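Local coordinates for protein ribonucleoside-diphosphate reductase small chain 2 (Saccharomyces cerevisiae, PDB 1JK0) that pairs with its sister small chain in ribonucleotide reductase, helping that partner fold and join the large subunits that make deoxyribonucleotides for DNA synthesis, at residues K114-Y117 and G118-M122. Residues are numbered along the deposited sequence; the frame is centred on the assembly and turned at random.
Sequences KSFY and GFQIM
Q120 reaches back along helix 111-138 and brings the NE2 end of its amide up to the edges of the F116 and Y117 rings, four and three residues earlier. Its CG lies anti to the backbone N (chi1 178°) and the chain stays extended beyond it, which carries NE2 to 3.5 Å from F116 CE1 and 3.6 Å from Y117 CD1. NE2 lies at the edge of each ring, close to the ring plane. The amide stands almost perpendicular to the F116 ring, with 86° between the planes, whereas the Y117 side chain runs alongside that of Q120 and its ring is turned 44° from the amide.

Backbone hydrogen bonds of the i to i+4 kind tie the two segments together. G118 N donates to K114 O at 2.9 Å, and the ladder continues from F119 N to S115 O, Q120 N to F116 O and I121 N to Y117 O; the last is the straightest.

Elsewhere in the fold, F226 of helix 207-232 stacks on F116 and meets Y117 edge-to-face, while F119 packs against V52 of helix 43-54 and an apolar side chain of the other protein chain in the assembly. In this helical, ferritin-like fold, the contact thus sets a polar amide within a buried, largely aromatic interface between helices, where NE2 meets ring edges rather than the electron-rich ring faces.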
ATOM      1  N   LYS B 114      -4.298  -9.937  -0.867  1.00 20.83           N
ATOM      2  CA  LYS B 114      -3.364  -8.844  -0.644  1.00 19.63           C
ATOM      3  C   LYS B 114      -4.088  -7.547  -0.323  1.00 20.63           C
ATOM      4  O   LYS B 114      -3.541  -6.676   0.340  1.00 23.10           O
ATOM      5  CB  LYS B 114      -2.465  -8.653  -1.858  1.00 18.02           C
ATOM      6  CG  LYS B 114      -1.555  -9.810  -2.128  1.00 18.14           C
ATOM      7  CD  LYS B 114      -0.866  -9.638  -3.472  1.00 18.86           C
ATOM      8  CE  LYS B 114      -0.236 -10.946  -3.926  1.00 18.57           C
ATOM      9  NZ  LYS B 114       0.870 -11.383  -3.030  1.00 18.97           N
ATOM     10  N   SER B 115      -5.314  -7.398  -0.801  1.00 20.44           N
ATOM     11  CA  SER B 115      -6.058  -6.189  -0.488  1.00 21.54           C
ATOM     12  C   SER B 115      -6.411  -6.209   0.997  1.00 22.80           C
ATOM     13  O   SER B 115      -6.290  -5.192   1.694  1.00 23.65           O
ATOM     14  CB  SER B 115      -7.331  -6.113  -1.325  1.00 19.17           C
ATOM     15  OG  SER B 115      -6.992  -6.086  -2.699  1.00 21.33           O
ATOM     16  N   PHE B 116      -6.831  -7.371   1.488  1.00 23.77           N
ATOM     17  CA  PHE B 116      -7.199  -7.476   2.892  1.00 24.87           C
ATOM     18  C   PHE B 116      -5.986  -7.158   3.768  1.00 25.10           C
ATOM     19  O   PHE B 116      -6.094  -6.413   4.743  1.00 24.16           O
ATOM     20  CB  PHE B 116      -7.741  -8.879   3.221  1.00 24.02           C
ATOM     21  CG  PHE B 116      -8.153  -9.044   4.664  1.00 23.21           C
ATOM     22  CD1 PHE B 116      -7.202  -9.091   5.676  1.00 23.78           C
ATOM     23  CD2 PHE B 116      -9.495  -9.064   5.013  1.00 24.53           C
ATOM     24  CE1 PHE B 116      -7.585  -9.149   7.015  1.00 25.23           C
ATOM     25  CE2 PHE B 116      -9.887  -9.117   6.343  1.00 23.23           C
ATOM     26  CZ  PHE B 116      -8.929  -9.157   7.348  1.00 23.05           C
ATOM     27  N   TYR B 117      -4.836  -7.719   3.401  1.00 24.51           N
ATOM     28  CA  TYR B 117      -3.600  -7.511   4.148  1.00 22.80           C
ATOM     29  C   TYR B 117      -3.113  -6.072   4.126  1.00 21.91           C
ATOM     30  O   TYR B 117      -2.691  -5.541   5.159  1.00 21.52           O
ATOM     31  CB  TYR B 117      -2.498  -8.447   3.626  1.00 23.76           C
ATOM     32  CG  TYR B 117      -2.595  -9.835   4.221  1.00 23.33           C
ATOM     33  CD1 TYR B 117      -2.921 -10.001   5.573  1.00 21.75           C
ATOM     34  CD2 TYR B 117      -2.358 -10.972   3.452  1.00 19.51           C
ATOM     35  CE1 TYR B 117      -3.011 -11.250   6.141  1.00 23.42           C
ATOM     36  CE2 TYR B 117      -2.443 -12.243   4.023  1.00 22.51           C
ATOM     37  CZ  TYR B 117      -2.768 -12.375   5.370  1.00 24.16           C
ATOM     38  OH  TYR B 117      -2.829 -13.619   5.978  1.00 24.47           O
ATOM     39  N   GLY B 118      -3.165  -5.447   2.954  1.00 20.14           N
ATOM     40  CA  GLY B 118      -2.740  -4.068   2.844  1.00 19.93           C
ATOM     41  C   GLY B 118      -3.586  -3.185   3.749  1.00 21.56           C
ATOM     42  O   GLY B 118      -3.120  -2.152   4.257  1.00 22.21           O
ATOM     43  N   PHE B 119      -4.833  -3.599   3.960  1.00 20.23           N
ATOM     44  CA  PHE B 119      -5.751  -2.838   4.788  1.00 20.34           C
ATOM     45  C   PHE B 119      -5.417  -3.043   6.243  1.00 23.06           C
ATOM     46  O   PHE B 119      -5.433  -2.103   7.045  1.00 26.54           O
ATOM     47  CB  PHE B 119      -7.180  -3.290   4.557  1.00 17.84           C
ATOM     48  CG  PHE B 119      -8.194  -2.268   4.929  1.00 11.98           C
ATOM     49  CD1 PHE B 119      -8.450  -1.206   4.084  1.00 12.19           C
ATOM     50  CD2 PHE B 119      -8.870  -2.345   6.129  1.00 12.79           C
ATOM     51  CE1 PHE B 119      -9.377  -0.225   4.426  1.00 14.29           C
ATOM     52  CE2 PHE B 119      -9.805  -1.364   6.480  1.00 13.84           C
ATOM     53  CZ  PHE B 119     -10.053  -0.302   5.624  1.00 11.50           C
ATOM     54  N   GLN B 120      -5.129  -4.288   6.588  1.00 23.52           N
ATOM     55  CA  GLN B 120      -4.787  -4.618   7.953  1.00 24.01           C
ATOM     56  C   GLN B 120      -3.559  -3.845   8.422  1.00 23.91           C
ATOM     57  O   GLN B 120      -3.631  -3.172   9.439  1.00 22.36           O
ATOM     58  CB  GLN B 120      -4.570  -6.119   8.094  1.00 24.86           C
ATOM     59  CG  GLN B 120      -4.165  -6.543   9.464  1.00 25.22           C
ATOM     60  CD  GLN B 120      -3.955  -8.018   9.545  1.00 27.68           C
ATOM     61  OE1 GLN B 120      -3.355  -8.514  10.492  1.00 29.35           O
ATOM     62  NE2 GLN B 120      -4.454  -8.745   8.553  1.00 29.45           N
ATOM     63  N   ILE B 121      -2.440  -3.902   7.701  1.00 26.13           N
ATOM     64  CA  ILE B 121      -1.289  -3.137   8.186  1.00 28.98           C
ATOM     65  C   ILE B 121      -1.634  -1.659   8.202  1.00 28.21           C
ATOM     66  O   ILE B 121      -1.138  -0.926   9.052  1.00 31.77           O
ATOM     67  CB  ILE B 121       0.046  -3.296   7.357  1.00 30.28           C
ATOM     68  CG1 ILE B 121       0.096  -2.258   6.247  1.00 31.55           C
ATOM     69  CG2 ILE B 121       0.211  -4.721   6.839  1.00 29.90           C
ATOM     70  CD1 ILE B 121       1.458  -2.162   5.551  1.00 36.33           C
ATOM     71  N   MET B 122      -2.472  -1.213   7.273  1.00 26.73           N
ATOM     72  CA  MET B 122      -2.848   0.202   7.240  1.00 27.94           C
ATOM     73  C   MET B 122      -3.544   0.617   8.543  1.00 28.91           C
ATOM     74  O   MET B 122      -3.237   1.663   9.120  1.00 27.56           O
ATOM     75  CB  MET B 122      -3.755   0.487   6.039  1.00 28.54           C
ATOM     76  CG  MET B 122      -4.288   1.921   5.960  1.00 28.85           C
ATOM     77  SD  MET B 122      -5.657   2.242   7.106  1.00 30.77           S
ATOM     78  CE  MET B 122      -7.038   1.491   6.204  1.00 28.51           C
TER